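Uronate isomerase (Caulobacter crescentus, PDB 2Q01) catalyses the interconversion of D-glucuronate with D-fructuronate, and of D-galacturonate with D-tagaturonate, in the pathway of pentose and glucuronate interconversion. Local coordinates at residues Pro333-Leu346 with Phe360-Leu374. Residues are numbered along the deposited sequence; the frame is centred on the assembly and turned at random. Where two conformers were deposited one is given.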
loop_
_atom_site.group_PDB
_atom_site.type_symbol
_atom_site.label_atom_id
_atom_site.label_comp_id
_atom_site.label_asym_id
_atom_site.label_seq_id
_atom_site.Cartn_x
_atom_site.Cartn_y
_atom_site.Cartn_z
ATOM N N PRO B 333 -7.500 -12.230 5.179
ATOM C CA PRO B 333 -6.718 -12.119 3.943
ATOM C C PRO B 333 -5.240 -12.453 4.100
ATOM O O PRO B 333 -4.664 -12.265 5.171
ATOM C CB PRO B 333 -6.854 -10.642 3.574
ATOM C CG PRO B 333 -8.093 -10.201 4.227
ATOM C CD PRO B 333 -8.142 -10.947 5.518
ATOM N N MET B 334 -4.653 -12.946 3.016
ATOM C CA MET B 334 -3.230 -13.267 2.952
ATOM C C MET B 334 -2.566 -12.415 1.887
ATOM O O MET B 334 -3.236 -11.947 0.960
ATOM C CB MET B 334 -3.026 -14.732 2.570
ATOM C CG MET B 334 -3.498 -15.736 3.585
ATOM S SD MET B 334 -3.053 -17.414 3.111
ATOM C CE MET B 334 -4.219 -17.741 1.800
ATOM N N ARG B 335 -1.255 -12.234 2.021
ATOM C CA ARG B 335 -0.426 -11.628 0.993
ATOM C C ARG B 335 -0.517 -12.526 -0.246
ATOM O O ARG B 335 -0.291 -13.731 -0.156
ATOM C CB ARG B 335 1.006 -11.517 1.520
ATOM C CG ARG B 335 2.090 -11.206 0.499
ATOM C CD ARG B 335 3.416 -10.938 1.201
ATOM N NE ARG B 335 3.675 -11.908 2.267
ATOM C CZ ARG B 335 4.495 -11.709 3.297
ATOM N NH1 ARG B 335 5.160 -10.566 3.426
ATOM N NH2 ARG B 335 4.648 -12.662 4.206
ATOM N N THR B 336 -0.889 -11.937 -1.383
ATOM C CA THR B 336 -1.186 -12.693 -2.603
ATOM C C THR B 336 -0.295 -12.287 -3.787
ATOM O O THR B 336 0.076 -11.123 -3.924
ATOM C CB THR B 336 -2.685 -12.570 -2.968
ATOM O OG1 THR B 336 -3.471 -12.760 -1.784
ATOM C CG2 THR B 336 -3.108 -13.610 -4.002
ATOM N N GLU B 337 0.050 -13.268 -4.621
ATOM C CA GLU B 337 0.943 -13.089 -5.764
ATOM C C GLU B 337 0.219 -13.501 -7.049
ATOM O O GLU B 337 -0.503 -14.501 -7.062
ATOM C CB GLU B 337 2.197 -13.948 -5.566
ATOM C CG GLU B 337 3.482 -13.387 -6.175
ATOM C CD GLU B 337 3.614 -13.630 -7.673
ATOM O OE1 GLU B 337 4.227 -12.770 -8.351
ATOM O OE2 GLU B 337 3.117 -14.671 -8.168
ATOM N N TYR B 338 0.419 -12.734 -8.122
ATOM C CA TYR B 338 -0.266 -12.981 -9.398
ATOM C C TYR B 338 0.680 -13.179 -10.583
ATOM O O TYR B 338 0.371 -13.945 -11.497
ATOM C CB TYR B 338 -1.259 -11.846 -9.717
ATOM C CG TYR B 338 -2.445 -11.788 -8.778
ATOM C CD1 TYR B 338 -3.623 -12.475 -9.069
ATOM C CD2 TYR B 338 -2.384 -11.050 -7.596
ATOM C CE1 TYR B 338 -4.708 -12.430 -8.202
ATOM C CE2 TYR B 338 -3.453 -11.005 -6.723
ATOM C CZ TYR B 338 -4.609 -11.691 -7.029
ATOM O OH TYR B 338 -5.659 -11.637 -6.149
ATOM N N VAL B 339 1.819 -12.489 -10.565
ATOM C CA VAL B 339 2.713 -12.392 -11.731
ATOM C C VAL B 339 3.359 -13.720 -12.119
ATOM O O VAL B 339 3.274 -14.138 -13.276
ATOM C CB VAL B 339 3.788 -11.290 -11.539
ATOM C CG1 VAL B 339 4.606 -11.088 -12.809
ATOM C CG2 VAL B 339 3.117 -9.995 -11.173
ATOM N N ASP B 340 3.992 -14.380 -11.152
ATOM C CA ASP B 340 4.552 -15.709 -11.374
ATOM C C ASP B 340 3.437 -16.738 -11.386
ATOM O O ASP B 340 3.485 -17.709 -12.145
ATOM C CB ASP B 340 5.567 -16.064 -10.284
ATOM C CG ASP B 340 6.909 -15.365 -10.469
ATOM O OD1 ASP B 340 7.692 -15.324 -9.494
ATOM O OD2 ASP B 340 7.189 -14.854 -11.576
ATOM N N ALA B 341 2.430 -16.498 -10.547
ATOM C CA ALA B 341 1.339 -17.436 -10.315
ATOM C C ALA B 341 0.511 -17.735 -11.561
ATOM O O ALA B 341 0.304 -18.898 -11.901
ATOM C CB ALA B 341 0.447 -16.932 -9.180
ATOM N N LEU B 342 0.059 -16.684 -12.243
ATOM C CA LEU B 342 -0.828 -16.814 -13.407
ATOM C C LEU B 342 -0.097 -17.107 -14.712
ATOM O O LEU B 342 -0.735 -17.397 -15.728
ATOM C CB LEU B 342 -1.683 -15.553 -13.580
ATOM C CG LEU B 342 -2.676 -15.151 -12.488
ATOM C CD1 LEU B 342 -3.117 -13.725 -12.723
ATOM C CD2 LEU B 342 -3.868 -16.078 -12.479
ATOM N N LYS B 343 1.232 -17.039 -14.673
ATOM C CA LYS B 343 2.071 -17.224 -15.863
ATOM C C LYS B 343 1.885 -18.530 -16.679
ATOM O O LYS B 343 1.805 -18.445 -17.904
ATOM C CB LYS B 343 3.556 -16.962 -15.555
ATOM C CG LYS B 343 4.313 -16.497 -16.771
ATOM C CD LYS B 343 5.790 -16.343 -16.530
ATOM C CE LYS B 343 6.500 -16.096 -17.860
ATOM N NZ LYS B 343 7.957 -15.906 -17.653
ATOM N N PRO B 344 1.832 -19.724 -16.025
ATOM C CA PRO B 344 1.571 -20.969 -16.785
ATOM C C PRO B 344 0.264 -21.027 -17.594
ATOM O O PRO B 344 0.248 -21.607 -18.688
ATOM C CB PRO B 344 1.555 -22.042 -15.694
ATOM C CG PRO B 344 2.402 -21.486 -14.623
ATOM C CD PRO B 344 2.060 -20.034 -14.598
ATOM N N LEU B 345 -0.809 -20.445 -17.060
ATOM C CA LEU B 345 -2.094 -20.377 -17.760
ATOM C C LEU B 345 -2.066 -19.335 -18.872
ATOM O O LEU B 345 -2.637 -19.550 -19.945
ATOM C CB LEU B 345 -3.234 -20.081 -16.773
ATOM C CG LEU B 345 -4.669 -19.791 -17.242
ATOM C CD1 LEU B 345 -5.217 -20.856 -18.194
ATOM C CD2 LEU B 345 -5.605 -19.620 -16.052
ATOM N N LEU B 346 -1.392 -18.218 -18.612
ATOM C CA LEU B 346 -1.325 -17.111 -19.563
ATOM C C LEU B 346 -0.397 -17.397 -20.741
ATOM O O LEU B 346 -0.569 -16.840 -21.825
ATOM C CB LEU B 346 -0.923 -15.814 -18.850
ATOM C CG LEU B 346 -1.995 -15.182 -17.953
ATOM C CD1 LEU B 346 -1.383 -14.146 -17.035
ATOM C CD2 LEU B 346 -3.118 -14.571 -18.763
ATOM N N PHE B 360 -9.780 -10.998 -8.840
ATOM C CA PHE B 360 -10.134 -10.303 -7.616
ATOM C C PHE B 360 -8.943 -10.395 -6.686
ATOM O O PHE B 360 -8.045 -11.200 -6.914
ATOM C CB PHE B 360 -11.335 -10.976 -6.960
ATOM C CG PHE B 360 -12.640 -10.668 -7.623
ATOM C CD1 PHE B 360 -13.014 -11.311 -8.795
ATOM C CD2 PHE B 360 -13.508 -9.740 -7.064
ATOM C CE1 PHE B 360 -14.219 -11.023 -9.406
ATOM C CE2 PHE B 360 -14.720 -9.459 -7.667
ATOM C CZ PHE B 360 -15.075 -10.101 -8.842
ATOM N N THR B 361 -8.935 -9.573 -5.642
ATOM C CA THR B 361 -7.880 -9.626 -4.645
ATOM C C THR B 361 -8.379 -9.239 -3.249
ATOM O O THR B 361 -9.383 -8.542 -3.099
ATOM C CB THR B 361 -6.655 -8.764 -5.058
ATOM O OG1 THR B 361 -5.468 -9.297 -4.461
ATOM C CG2 THR B 361 -6.817 -7.314 -4.652
ATOM N N LEU B 362 -7.672 -9.733 -2.239
ATOM C CA LEU B 362 -7.855 -9.337 -0.852
ATOM C C LEU B 362 -6.628 -8.535 -0.428
ATOM O O LEU B 362 -6.557 -7.998 0.678
ATOM C CB LEU B 362 -8.007 -10.583 0.017
ATOM C CG LEU B 362 -9.334 -10.910 0.707
ATOM C CD1 LEU B 362 -10.494 -10.139 0.141
ATOM C CD2 LEU B 362 -9.607 -12.418 0.703
ATOM N N ASP B 363 -5.671 -8.454 -1.346
ATOM C CA ASP B 363 -4.415 -7.768 -1.132
ATOM C C ASP B 363 -4.359 -6.519 -2.018
ATOM O O ASP B 363 -3.951 -6.595 -3.186
ATOM C CB ASP B 363 -3.264 -8.728 -1.462
ATOM C CG ASP B 363 -1.919 -8.234 -0.970
ATOM O OD1 ASP B 363 -1.862 -7.224 -0.234
ATOM O OD2 ASP B 363 -0.905 -8.869 -1.324
ATOM N N GLU B 364 -4.752 -5.378 -1.443
ATOM C CA GLU B 364 -4.819 -4.076 -2.136
ATOM C C GLU B 364 -3.507 -3.608 -2.751
ATOM O O GLU B 364 -3.500 -2.762 -3.654
ATOM C CB GLU B 364 -5.295 -2.980 -1.183
ATOM C CG GLU B 364 -6.759 -3.034 -0.824
ATOM C CD GLU B 364 -7.191 -1.827 -0.009
ATOM O OE1 GLU B 364 -7.993 -1.020 -0.525
ATOM O OE2 GLU B 364 -6.716 -1.677 1.139
ATOM N N THR B 365 -2.402 -4.157 -2.257
ATOM C CA THR B 365 -1.063 -3.793 -2.716
ATOM C C THR B 365 -0.752 -4.294 -4.132
ATOM O O THR B 365 0.179 -3.808 -4.778
ATOM C CB THR B 365 -0.004 -4.272 -1.717
ATOM O OG1 THR B 365 0.021 -5.702 -1.680
ATOM C CG2 THR B 365 -0.341 -3.750 -0.324
ATOM N N THR B 366 -1.553 -5.246 -4.606
ATOM C CA THR B 366 -1.393 -5.829 -5.934
ATOM C C THR B 366 -2.123 -5.051 -7.027
ATOM O O THR B 366 -1.978 -5.380 -8.208
ATOM C CB THR B 366 -1.882 -7.298 -5.982
ATOM O OG1 THR B 366 -3.280 -7.350 -5.677
ATOM C CG2 THR B 366 -1.117 -8.167 -5.001
ATOM N N TYR B 367 -2.903 -4.035 -6.642
ATOM C CA TYR B 367 -3.679 -3.231 -7.600
ATOM C C TYR B 367 -2.791 -2.547 -8.624
ATOM O O TYR B 367 -2.877 -2.817 -9.818
ATOM C CB TYR B 367 -4.525 -2.160 -6.897
ATOM C CG TYR B 367 -5.764 -2.663 -6.207
ATOM C CD1 TYR B 367 -6.445 -3.789 -6.670
ATOM C CD2 TYR B 367 -6.279 -1.988 -5.099
ATOM C CE1 TYR B 367 -7.598 -4.246 -6.032
ATOM C CE2 TYR B 367 -7.421 -2.435 -4.454
ATOM C CZ TYR B 367 -8.079 -3.564 -4.919
ATOM O OH TYR B 367 -9.217 -4.010 -4.274
ATOM N N SER B 368 -1.932 -1.665 -8.139
ATOM C CA SER B 368 -1.081 -0.884 -9.010
ATOM C C SER B 368 0.110 -1.714 -9.441
ATOM O O SER B 368 0.648 -1.508 -10.528
ATOM C CB SER B 368 -0.609 0.378 -8.294
ATOM O OG SER B 368 0.104 0.037 -7.117
ATOM N N ARG B 369 0.513 -2.655 -8.590
ATOM C CA ARG B 369 1.724 -3.422 -8.825
ATOM C C ARG B 369 1.531 -4.520 -9.856
ATOM O O ARG B 369 2.289 -4.610 -10.807
ATOM C CB ARG B 369 2.264 -4.023 -7.530
ATOM C CG ARG B 369 3.761 -4.322 -7.596
ATOM C CD ARG B 369 4.170 -5.496 -6.720
ATOM N NE ARG B 369 3.789 -5.322 -5.322
ATOM C CZ ARG B 369 3.002 -6.156 -4.644
ATOM N NH1 ARG B 369 2.515 -7.242 -5.230
ATOM N NH2 ARG B 369 2.708 -5.909 -3.373
ATOM N N GLU B 370 0.518 -5.353 -9.666
ATOM C CA GLU B 370 0.410 -6.579 -10.443
ATOM C C GLU B 370 -0.838 -6.641 -11.304
ATOM O O GLU B 370 -0.745 -6.903 -12.497
ATOM C CB GLU B 370 0.476 -7.801 -9.519
ATOM C CG GLU B 370 1.674 -7.794 -8.571
ATOM C CD GLU B 370 1.904 -9.117 -7.873
ATOM O OE1 GLU B 370 1.058 -10.026 -8.001
ATOM O OE2 GLU B 370 2.945 -9.245 -7.196
ATOM N N LEU B 371 -1.995 -6.396 -10.692
ATOM C CA LEU B 371 -3.297 -6.596 -11.333
ATOM C C LEU B 371 -3.572 -5.684 -12.519
ATOM O O LEU B 371 -3.939 -6.166 -13.590
ATOM C CB LEU B 371 -4.427 -6.470 -10.312
ATOM C CG LEU B 371 -4.623 -7.571 -9.267
ATOM C CD1 LEU B 371 -5.818 -7.214 -8.398
ATOM C CD2 LEU B 371 -4.838 -8.923 -9.919
ATOM N N ALA B 372 -3.400 -4.377 -12.333
ATOM C CA ALA B 372 -3.610 -3.428 -13.421
ATOM C C ALA B 372 -2.611 -3.574 -14.586
ATOM O O ALA B 372 -3.049 -3.569 -15.740
ATOM C CB ALA B 372 -3.689 -1.977 -12.912
ATOM N N PRO B 373 -1.284 -3.695 -14.299
ATOM C CA PRO B 373 -0.330 -4.053 -15.367
ATOM C C PRO B 373 -0.663 -5.323 -16.158
ATOM O O PRO B 373 -0.475 -5.347 -17.372
ATOM C CB PRO B 373 0.982 -4.227 -14.609
ATOM C CG PRO B 373 0.856 -3.259 -13.471
ATOM C CD PRO B 373 -0.564 -3.445 -13.029
ATOM N N LEU B 374 -1.147 -6.356 -15.473
ATOM C CA LEU B 374 -1.560 -7.597 -16.120
ATOM C C LEU B 374 -2.826 -7.401 -16.944
ATOM O O LEU B 374 -2.900 -7.830 -18.099
ATOM C CB LEU B 374 -1.764 -8.721 -15.084
ATOM C CG LEU B 374 -0.543 -9.470 -14.536
ATOM C CD1 LEU B 374 -0.961 -10.355 -13.366
ATOM C CD2 LEU B 374 0.156 -10.303 -15.601
HETATM O O HOH W 1 -5.922 -11.932 -2.520
HETATM O O HOH W 2 1.405 -8.747 -2.260
#
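Tyr338 and the chain from Phe360 to Leu374 exemplify a familiar property of buried tyrosines, an apolar ring face combined with a polar hydroxyl. Its hydroxyl OH donates to Phe360 O at 2.5 Å, in the carbonyl plane and on a lone pair, and accepts from Thr361 OG1 at 2.9 Å. That threonine oxygen also receives the backbone N of Asp363, an ST turn, so the phenol is tied to a braced loop.

Two carboxylates serve main-chain amides. Asp363 OD2 takes Thr336 N in an almost straight bond (173°), reached on the anti side and out of the carboxylate plane. Glu370 OE1 meets Tyr338 N at 2.8 Å nearly head-on to its C-O bond, while OE2 of the same carboxylate forms a salt bridge with Arg369 NH1. Glu337 OE1 lies 3.9 Å from Glu370 OE2, a like-charge approach that the arginine probably eases. One water joins Thr336 OG1 to Leu362 N; another links Thr336 O with Asp363 OD2.

The ring also carries the central apolar contact: with CG anti to its carbonyl carbon (chi1 -68°), Tyr338 lies beneath Leu371 CD2, a CH-pi contact 3.7 Å from the centroid. Farther along, Leu374 CD1 touches Tyr338 CB and Leu342 CD1, and at the other end Pro333 CB packs on Leu362 CB. An alanine in place of Tyr338 would take away the ring beneath Leu371 and is likely to leave Phe360 O without this donor.

In this TIM-barrel-clan enzyme, the contact joins two connections flanking strand 357-359: the one entering it, with helix 343-349, and the one leaving it, with helix 366-375. Leu342 and Leu371 both rest on Leu359, and Leu346 and Leu374 reach Leu381 of strand 381-383.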